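Local coordinates for protein titin (Homo sapiens, PDB 6H4L) that probably serves as a giant structural protein of the muscle sarcomere, represented here by M4, an Ig-like domain of its M-band segment, at residues A[4-16]-A[28-42]. Numbering follows the deposited sequence.
Sequences TLDHAPRITLRMR and FILNVQSKPTAEVKW
Strand 7-11 runs antiparallel to strand 28-35, their N-to-C directions 161° apart, with a beta bulge between His7 and Arg10 and a classic one where Thr12 and Leu13 both face Asn31. Arg10 N and Gln33 N bond to each other's carbonyl oxygens, while beyond the second bulge a water bridges Arg14 O and Ile29 O. On the face carrying His7, Arg10, Gln33 and Lys35, Arg10 NE donates a nearly straight bond to Gln33 OE1 (2.7 Å); NE lies in the carbonyl plane, guanidinium and amide being turned 75° apart. With CG between backbone N and carbonyl carbon (chi1 51°), the extended Arg10 chain brings NH1 over the centre of one His7 ring face; Lys35 N lies over the rim of the other. The fully extended Lys35 reaches back to hydrogen-bond Thr4 O through NZ, at a suspiciously short 2.5 Å. At the bulge Asn31 ND2 donates to Thr12 OG1 (2.8 Å), and Thr12 CG2 packs on the Gln33 amide. Inward, Pro9 CB meets Val32 CG2 and Ile11 CD1 meets Leu30 CD1 (3.9 Å). Met15 SD touches Phe28 CB (3.5 Å) and makes Met-aromatic contacts, oblique to the Phe28 ring, 4.6 Å from its centroid, and at the Trp42 ring edge, 3.6 Å from CZ3. Strand 7-11 thus edges the four-stranded sheet of the immunoglobulin sandwich; strand 63-68 pairs with the other side of 28-35, and Met15 crosses to Ala94 in the opposing sheet.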
ATOM      1  N   THR A   4      -4.212 -22.826 -13.750  1.00 62.84           N
ATOM      2  CA  THR A   4      -4.433 -22.071 -12.521  1.00 57.59           C
ATOM      3  C   THR A   4      -5.826 -21.448 -12.520  1.00 49.47           C
ATOM      4  O   THR A   4      -6.108 -20.550 -13.310  1.00 43.84           O
ATOM      5  CB  THR A   4      -3.378 -20.951 -12.347  1.00 57.27           C
ATOM      6  OG1 THR A   4      -2.064 -21.526 -12.316  1.00 65.00           O
ATOM      7  CG2 THR A   4      -3.617 -20.175 -11.063  1.00 47.36           C
ATOM      8  N   LEU A   5      -6.696 -21.933 -11.638  1.00 43.56           N
ATOM      9  CA  LEU A   5      -8.039 -21.382 -11.516  1.00 32.86           C
ATOM     10  C   LEU A   5      -7.999 -19.975 -10.917  1.00 27.53           C
ATOM     11  O   LEU A   5      -7.051 -19.613 -10.203  1.00 34.19           O
ATOM     12  CB  LEU A   5      -8.904 -22.283 -10.638  1.00 37.81           C
ATOM     13  CG  LEU A   5      -9.119 -23.710 -11.150  1.00 45.82           C
ATOM     14  CD1 LEU A   5      -9.772 -24.572 -10.083  1.00 54.39           C
ATOM     15  CD2 LEU A   5      -9.959 -23.694 -12.415  1.00 47.76           C
ATOM     16  N   ASP A   6      -9.028 -19.183 -11.200  1.00 32.04           N
ATOM     17  CA  ASP A   6      -9.159 -17.885 -10.536  1.00 25.13           C
ATOM     18  C   ASP A   6      -9.143 -18.077  -9.026  1.00 30.54           C
ATOM     19  O   ASP A   6      -9.632 -19.082  -8.513  1.00 28.06           O
ATOM     20  CB  ASP A   6     -10.458 -17.183 -10.933  1.00 25.84           C
ATOM     21  CG  ASP A   6     -10.439 -16.673 -12.354  1.00 32.42           C
ATOM     22  OD1 ASP A   6      -9.356 -16.674 -12.977  1.00 32.45           O
ATOM     23  OD2 ASP A   6     -11.516 -16.258 -12.840  1.00 31.17           O
ATOM     24  N   HIS A   7      -8.596 -17.105  -8.306  1.00 24.15           N
ATOM     25  CA  HIS A   7      -8.521 -17.214  -6.858  1.00 22.16           C
ATOM     26  C   HIS A   7      -8.464 -15.843  -6.195  1.00 20.64           C
ATOM     27  O   HIS A   7      -8.046 -14.866  -6.806  1.00 21.93           O
ATOM     28  CB  HIS A   7      -7.298 -18.043  -6.443  1.00 23.90           C
ATOM     29  CG  HIS A   7      -5.984 -17.429  -6.820  1.00 21.12           C
ATOM     30  ND1 HIS A   7      -5.398 -16.421  -6.084  1.00 22.71           N
ATOM     31  CD2 HIS A   7      -5.151 -17.669  -7.861  1.00 27.50           C
ATOM     32  CE1 HIS A   7      -4.253 -16.076  -6.650  1.00 24.76           C
ATOM     33  NE2 HIS A   7      -4.080 -16.818  -7.729  1.00 27.58           N
ATOM     34  N   ALA A   8      -8.899 -15.800  -4.941  1.00 22.72           N
ATOM     35  CA  ALA A   8      -8.887 -14.576  -4.151  1.00 19.65           C
ATOM     36  C   ALA A   8      -7.461 -14.062  -3.959  1.00 18.70           C
ATOM     37  O   ALA A   8      -6.501 -14.836  -3.899  1.00 22.45           O
ATOM     38  CB  ALA A   8      -9.534 -14.819  -2.805  1.00 22.42           C
ATOM     39  N   PRO A   9      -7.324 -12.745  -3.829  1.00 20.30           N
ATOM     40  CA  PRO A   9      -5.982 -12.215  -3.605  1.00 18.61           C
ATOM     41  C   PRO A   9      -5.368 -12.786  -2.325  1.00 18.39           C
ATOM     42  O   PRO A   9      -6.071 -12.964  -1.321  1.00 20.28           O
ATOM     43  CB  PRO A   9      -6.245 -10.715  -3.423  1.00 17.52           C
ATOM     44  CG  PRO A   9      -7.524 -10.458  -4.168  1.00 18.84           C
ATOM     45  CD  PRO A   9      -8.352 -11.688  -3.903  1.00 20.56           C
ATOM     46  N   ARG A  10      -4.071 -13.068  -2.365  1.00 19.73           N
ATOM     47  CA  ARG A  10      -3.334 -13.482  -1.182  1.00 21.48           C
ATOM     48  C   ARG A  10      -2.034 -12.683  -1.134  1.00 21.87           C
ATOM     49  O   ARG A  10      -1.328 -12.546  -2.139  1.00 20.87           O
ATOM     50  CB  ARG A  10      -3.058 -14.984  -1.192  1.00 30.88           C
ATOM     51  CG  ARG A  10      -2.444 -15.476  -2.462  1.00 30.44           C
ATOM     52  CD  ARG A  10      -2.587 -17.002  -2.607  1.00 37.51           C
ATOM     53  NE  ARG A  10      -1.934 -17.438  -3.833  1.00 37.64           N
ATOM     54  CZ  ARG A  10      -2.435 -18.316  -4.691  1.00 38.45           C
ATOM     55  NH1 ARG A  10      -3.609 -18.891  -4.461  1.00 36.91           N
ATOM     56  NH2 ARG A  10      -1.745 -18.619  -5.780  1.00 42.32           N
ATOM     57  N   ILE A  11      -1.737 -12.135   0.033  1.00 19.60           N
ATOM     58  CA  ILE A  11      -0.556 -11.304   0.176  1.00 18.64           C
ATOM     59  C   ILE A  11       0.583 -12.179   0.660  1.00 21.59           C
ATOM     60  O   ILE A  11       0.486 -12.809   1.716  1.00 28.38           O
ATOM     61  CB  ILE A  11      -0.834 -10.137   1.129  1.00 20.75           C
ATOM     62  CG1 ILE A  11      -1.917  -9.237   0.514  1.00 20.91           C
ATOM     63  CG2 ILE A  11       0.467  -9.352   1.430  1.00 22.99           C
ATOM     64  CD1 ILE A  11      -2.430  -8.137   1.416  1.00 26.05           C
ATOM     65  N   THR A  12       1.646 -12.238  -0.138  1.00 20.25           N
ATOM     66  CA  THR A  12       2.783 -13.106   0.161  1.00 22.56           C
ATOM     67  C   THR A  12       3.996 -12.378   0.751  1.00 24.70           C
ATOM     68  O   THR A  12       4.897 -13.016   1.301  1.00 27.90           O
ATOM     69  CB  THR A  12       3.244 -13.883  -1.084  1.00 26.41           C
ATOM     70  OG1 THR A  12       3.751 -12.964  -2.059  1.00 28.70           O
ATOM     71  CG2 THR A  12       2.093 -14.704  -1.673  1.00 28.05           C
ATOM     72  N   LEU A  13       4.037 -11.056   0.603  1.00 21.85           N
ATOM     73  CA  LEU A  13       5.066 -10.233   1.234  1.00 24.47           C
ATOM     74  C   LEU A  13       4.357  -9.025   1.811  1.00 20.80           C
ATOM     75  O   LEU A  13       3.684  -8.287   1.080  1.00 22.17           O
ATOM     76  CB  LEU A  13       6.119  -9.746   0.232  1.00 22.13           C
ATOM     77  CG  LEU A  13       7.069  -8.709   0.854  1.00 26.90           C
ATOM     78  CD1 LEU A  13       8.007  -9.392   1.836  1.00 31.55           C
ATOM     79  CD2 LEU A  13       7.838  -7.948  -0.207  1.00 34.23           C
ATOM     80  N   ARG A  14       4.488  -8.838   3.117  1.00 24.75           N
ATOM     81  CA  ARG A  14       3.728  -7.793   3.785  1.00 22.98           C
ATOM     82  C   ARG A  14       4.553  -6.529   3.980  1.00 22.46           C
ATOM     83  O   ARG A  14       5.780  -6.578   4.043  1.00 24.68           O
ATOM     84  CB  ARG A  14       3.198  -8.301   5.128  1.00 29.92           C
ATOM     85  CG  ARG A  14       2.191  -9.447   4.962  1.00 30.26           C
ATOM     86  CD  ARG A  14       1.225  -9.584   6.134  1.00 41.63           C
ATOM     87  NE  ARG A  14       0.135 -10.512   5.814  1.00 42.35           N
ATOM     88  CZ  ARG A  14      -1.089 -10.140   5.441  1.00 42.23           C
ATOM     89  NH1 ARG A  14      -1.401  -8.855   5.355  1.00 37.31           N
ATOM     90  NH2 ARG A  14      -2.010 -11.057   5.166  1.00 43.44           N
ATOM     91  N   MET A  15       3.860  -5.396   4.066  1.00 23.29           N
ATOM     92  CA  MET A  15       4.515  -4.124   4.341  1.00 22.16           C
ATOM     93  C   MET A  15       5.261  -4.108   5.665  1.00 29.23           C
ATOM     94  O   MET A  15       4.901  -4.816   6.608  1.00 29.07           O
ATOM     95  CB  MET A  15       3.490  -3.000   4.339  1.00 25.36           C
ATOM     96  CG  MET A  15       3.008  -2.609   2.958  1.00 26.41           C
ATOM     97  SD  MET A  15       1.864  -1.213   3.091  1.00 33.87           S
ATOM     98  CE  MET A  15       0.494  -2.184   3.672  1.00 16.23           C
ATOM     99  N   ARG A  16       6.290  -3.270   5.723  1.00 23.95           N
ATOM    100  CA  ARG A  16       7.128  -3.123   6.906  1.00 24.71           C
ATOM    101  C   ARG A  16       6.869  -1.791   7.580  1.00 29.63           C
ATOM    102  O   ARG A  16       7.000  -0.743   6.957  1.00 30.75           O
ATOM    103  CB  ARG A  16       8.609  -3.153   6.517  1.00 35.53           C
ATOM    104  CG  ARG A  16       9.128  -4.511   6.075  1.00 49.54           C
ATOM    105  CD  ARG A  16      10.165  -5.034   7.064  1.00 62.29           C
ATOM    106  NE  ARG A  16      10.797  -6.266   6.602  1.00 72.59           N
ATOM    107  CZ  ARG A  16      11.824  -6.306   5.760  1.00 79.30           C
ATOM    108  NH1 ARG A  16      12.330  -5.177   5.283  1.00 85.65           N
ATOM    109  NH2 ARG A  16      12.346  -7.470   5.392  1.00 75.93           N
ATOM    110  N   PHE A  28       6.186   2.085   0.810  1.00 18.39           N
ATOM    111  CA  PHE A  28       5.707   0.807   1.330  1.00 18.05           C
ATOM    112  C   PHE A  28       5.571  -0.127   0.140  1.00 20.34           C
ATOM    113  O   PHE A  28       5.125   0.279  -0.926  1.00 18.91           O
ATOM    114  CB  PHE A  28       4.347   0.961   2.005  1.00 19.99           C
ATOM    115  CG  PHE A  28       4.401   1.651   3.356  1.00 21.96           C
ATOM    116  CD1 PHE A  28       4.741   0.938   4.494  1.00 23.60           C
ATOM    117  CD2 PHE A  28       4.080   2.990   3.482  1.00 24.67           C
ATOM    118  CE1 PHE A  28       4.779   1.553   5.736  1.00 28.80           C
ATOM    119  CE2 PHE A  28       4.124   3.620   4.728  1.00 27.02           C
ATOM    120  CZ  PHE A  28       4.473   2.897   5.851  1.00 28.30           C
ATOM    121  N   ILE A  29       5.940  -1.382   0.323  1.00 18.03           N
ATOM    122  CA  ILE A  29       5.887  -2.340  -0.783  1.00 17.61           C
ATOM    123  C   ILE A  29       5.283  -3.635  -0.268  1.00 20.01           C
ATOM    124  O   ILE A  29       5.616  -4.082   0.821  1.00 19.72           O
ATOM    125  CB  ILE A  29       7.290  -2.611  -1.359  1.00 22.42           C
ATOM    126  CG1 ILE A  29       7.901  -1.321  -1.913  1.00 20.54           C
ATOM    127  CG2 ILE A  29       7.218  -3.651  -2.474  1.00 26.94           C
ATOM    128  CD1 ILE A  29       9.396  -1.414  -2.203  1.00 25.00           C
ATOM    129  N   LEU A  30       4.379  -4.222  -1.045  1.00 17.23           N
ATOM    130  CA  LEU A  30       3.875  -5.554  -0.710  1.00 18.10           C
ATOM    131  C   LEU A  30       3.718  -6.348  -1.989  1.00 17.86           C
ATOM    132  O   LEU A  30       3.825  -5.814  -3.084  1.00 18.91           O
ATOM    133  CB  LEU A  30       2.565  -5.498   0.072  1.00 19.85           C
ATOM    134  CG  LEU A  30       1.300  -4.960  -0.582  1.00 16.87           C
ATOM    135  CD1 LEU A  30       0.061  -5.500   0.104  1.00 20.30           C
ATOM    136  CD2 LEU A  30       1.294  -3.424  -0.476  1.00 18.36           C
ATOM    137  N   ASN A  31       3.523  -7.657  -1.856  1.00 17.67           N
ATOM    138  CA  ASN A  31       3.307  -8.473  -3.029  1.00 20.72           C
ATOM    139  C   ASN A  31       2.023  -9.265  -2.875  1.00 19.95           C
ATOM    140  O   ASN A  31       1.809  -9.888  -1.834  1.00 18.10           O
ATOM    141  CB  ASN A  31       4.452  -9.463  -3.202  1.00 19.10           C
ATOM    142  CG  ASN A  31       4.372 -10.204  -4.509  1.00 21.33           C
ATOM    143  OD1 ASN A  31       4.716  -9.678  -5.563  1.00 22.83           O
ATOM    144  ND2 ASN A  31       3.907 -11.440  -4.447  1.00 24.90           N
ATOM    145  N   VAL A  32       1.171  -9.196  -3.893  1.00 17.18           N
ATOM    146  CA  VAL A  32      -0.111  -9.913  -3.873  1.00 18.73           C
ATOM    147  C   VAL A  32      -0.163 -10.870  -5.057  1.00 18.97           C
ATOM    148  O   VAL A  32       0.315 -10.556  -6.154  1.00 19.21           O
ATOM    149  CB  VAL A  32      -1.310  -8.922  -3.904  1.00 21.16           C
ATOM    150  CG1 VAL A  32      -1.330  -8.134  -5.212  1.00 21.51           C
ATOM    151  CG2 VAL A  32      -2.646  -9.647  -3.653  1.00 18.52           C
ATOM    152  N   GLN A  33      -0.733 -12.060  -4.825  1.00 17.64           N
ATOM    153  CA  GLN A  33      -1.012 -13.016  -5.880  1.00 18.45           C
ATOM    154  C   GLN A  33      -2.517 -13.007  -6.069  1.00 17.70           C
ATOM    155  O   GLN A  33      -3.266 -13.220  -5.115  1.00 21.62           O
ATOM    156  CB  GLN A  33      -0.554 -14.414  -5.462  1.00 21.21           C
ATOM    157  CG  GLN A  33       0.965 -14.524  -5.271  1.00 22.06           C
ATOM    158  CD  GLN A  33       1.402 -15.902  -4.786  1.00 26.20           C
ATOM    159  OE1 GLN A  33       0.596 -16.685  -4.273  1.00 29.47           O
ATOM    160  NE2 GLN A  33       2.697 -16.202  -4.941  1.00 27.99           N
ATOM    161  N   SER A  34      -2.962 -12.706  -7.280  1.00 18.76           N
ATOM    162  CA  SER A  34      -4.395 -12.519  -7.526  1.00 19.33           C
ATOM    163  C   SER A  34      -4.725 -12.880  -8.964  1.00 25.79           C
ATOM    164  O   SER A  34      -4.011 -12.492  -9.877  1.00 27.24           O
ATOM    165  CB  SER A  34      -4.775 -11.049  -7.247  1.00 20.12           C
ATOM    166  OG  SER A  34      -6.152 -10.802  -7.432  1.00 23.68           O
ATOM    167  N   LYS A  35      -5.786 -13.655  -9.168  1.00 23.47           N
ATOM    168  CA  LYS A  35      -6.249 -13.952 -10.521  1.00 26.37           C
ATOM    169  C   LYS A  35      -7.776 -14.010 -10.538  1.00 23.43           C
ATOM    170  O   LYS A  35      -8.364 -14.861  -9.897  1.00 24.07           O
ATOM    171  CB  LYS A  35      -5.674 -15.290 -11.011  1.00 26.76           C
ATOM    172  CG  LYS A  35      -6.026 -15.599 -12.446  1.00 27.57           C
ATOM    173  CD  LYS A  35      -5.551 -16.998 -12.848  1.00 31.02           C
ATOM    174  CE  LYS A  35      -5.931 -17.302 -14.285  1.00 39.51           C
ATOM    175  NZ  LYS A  35      -5.378 -18.616 -14.734  1.00 48.15           N
ATOM    176  N   PRO A  36      -8.432 -13.092 -11.267  1.00 24.61           N
ATOM    177  CA  PRO A  36      -7.841 -12.004 -12.049  1.00 27.77           C
ATOM    178  C   PRO A  36      -7.139 -10.956 -11.193  1.00 24.28           C
ATOM    179  O   PRO A  36      -7.235 -10.965  -9.963  1.00 21.99           O
ATOM    180  CB  PRO A  36      -9.051 -11.363 -12.740  1.00 31.20           C
ATOM    181  CG  PRO A  36     -10.229 -11.775 -11.944  1.00 33.52           C
ATOM    182  CD  PRO A  36      -9.901 -13.120 -11.379  1.00 27.50           C
ATOM    183  N   THR A  37      -6.413 -10.068 -11.857  0.53 25.73           N
ATOM    184  CA  THR A  37      -5.637  -9.049 -11.169  0.53 24.91           C
ATOM    185  C   THR A  37      -6.512  -8.199 -10.258  0.53 22.53           C
ATOM    186  O   THR A  37      -7.620  -7.808 -10.623  0.53 26.10           O
ATOM    187  CB  THR A  37      -4.897  -8.161 -12.163  0.53 26.74           C
ATOM    188  OG1 THR A  37      -5.792  -7.768 -13.214  0.53 30.86           O
ATOM    189  CG2 THR A  37      -3.738  -8.927 -12.764  0.53 27.85           C
ATOM    190  N   ALA A  38      -5.983  -7.928  -9.071  1.00 23.47           N
ATOM    191  CA  ALA A  38      -6.696  -7.239  -8.009  1.00 20.65           C
ATOM    192  C   ALA A  38      -6.868  -5.765  -8.317  1.00 22.41           C
ATOM    193  O   ALA A  38      -5.990  -5.133  -8.903  1.00 26.43           O
ATOM    194  CB  ALA A  38      -5.937  -7.390  -6.693  1.00 24.37           C
ATOM    195  N   GLU A  39      -8.013  -5.240  -7.909  1.00 23.27           N
ATOM    196  CA  GLU A  39      -8.205  -3.797  -7.790  1.00 25.87           C
ATOM    197  C   GLU A  39      -7.603  -3.425  -6.447  1.00 20.94           C
ATOM    198  O   GLU A  39      -7.856  -4.106  -5.444  1.00 22.27           O
ATOM    199  CB  GLU A  39      -9.691  -3.451  -7.791  1.00 28.52           C
ATOM    200  CG  GLU A  39     -10.408  -3.738  -9.095  1.00 55.56           C
ATOM    201  CD  GLU A  39      -9.957  -2.840 -10.231  1.00 72.61           C
ATOM    202  OE1 GLU A  39      -9.636  -1.660  -9.972  1.00 77.60           O
ATOM    203  OE2 GLU A  39      -9.913  -3.320 -11.384  1.00 79.39           O
ATOM    204  N   VAL A  40      -6.798  -2.367  -6.419  1.00 21.17           N
ATOM    205  CA  VAL A  40      -6.089  -2.002  -5.202  1.00 17.56           C
ATOM    206  C   VAL A  40      -6.527  -0.613  -4.757  1.00 18.81           C
ATOM    207  O   VAL A  40      -6.607   0.319  -5.573  1.00 24.58           O
ATOM    208  CB  VAL A  40      -4.556  -2.025  -5.426  1.00 17.80           C
ATOM    209  CG1 VAL A  40      -3.826  -1.686  -4.154  1.00 22.17           C
ATOM    210  CG2 VAL A  40      -4.124  -3.424  -5.916  1.00 22.34           C
ATOM    211  N   LYS A  41      -6.850  -0.493  -3.472  1.00 17.66           N
ATOM    212  CA  LYS A  41      -7.098   0.820  -2.876  1.00 17.96           C
ATOM    213  C   LYS A  41      -6.159   1.029  -1.699  1.00 19.58           C
ATOM    214  O   LYS A  41      -5.843   0.085  -0.979  1.00 20.78           O
ATOM    215  CB  LYS A  41      -8.555   0.945  -2.421  1.00 21.29           C
ATOM    216  CG  LYS A  41      -9.549   0.910  -3.565  1.00 29.44           C
ATOM    217  CD  LYS A  41     -10.962   1.154  -3.054  1.00 33.65           C
ATOM    218  CE  LYS A  41     -11.979   1.108  -4.186  1.00 45.39           C
ATOM    219  NZ  LYS A  41     -11.656   2.104  -5.240  1.00 58.37           N
ATOM    220  N   TRP A  42      -5.723   2.276  -1.504  1.00 18.64           N
ATOM    221  CA  TRP A  42      -4.809   2.595  -0.422  1.00 20.44           C
ATOM    222  C   TRP A  42      -5.464   3.571   0.530  1.00 21.73           C
ATOM    223  O   TRP A  42      -6.223   4.429   0.098  1.00 22.40           O
ATOM    224  CB  TRP A  42      -3.545   3.238  -0.984  1.00 20.68           C
ATOM    225  CG  TRP A  42      -2.580   2.265  -1.629  1.00 18.82           C
ATOM    226  CD1 TRP A  42      -2.503   1.938  -2.949  1.00 21.57           C
ATOM    227  CD2 TRP A  42      -1.530   1.552  -0.970  1.00 18.82           C
ATOM    228  NE1 TRP A  42      -1.473   1.035  -3.155  1.00 17.97           N
ATOM    229  CE2 TRP A  42      -0.862   0.787  -1.952  1.00 17.76           C
ATOM    230  CE3 TRP A  42      -1.087   1.482   0.355  1.00 19.81           C
ATOM    231  CZ2 TRP A  42       0.241  -0.020  -1.642  1.00 18.26           C
ATOM    232  CZ3 TRP A  42      -0.009   0.679   0.657  1.00 22.99           C
ATOM    233  CH2 TRP A  42       0.632  -0.073  -0.332  1.00 19.10           C
TER
HETATM  234  O   HOH W   1       7.586  -4.859   2.639  1.00 22.10           O
HETATM  235  O   HOH W   2       7.122  -1.974   3.128  1.00 19.96           O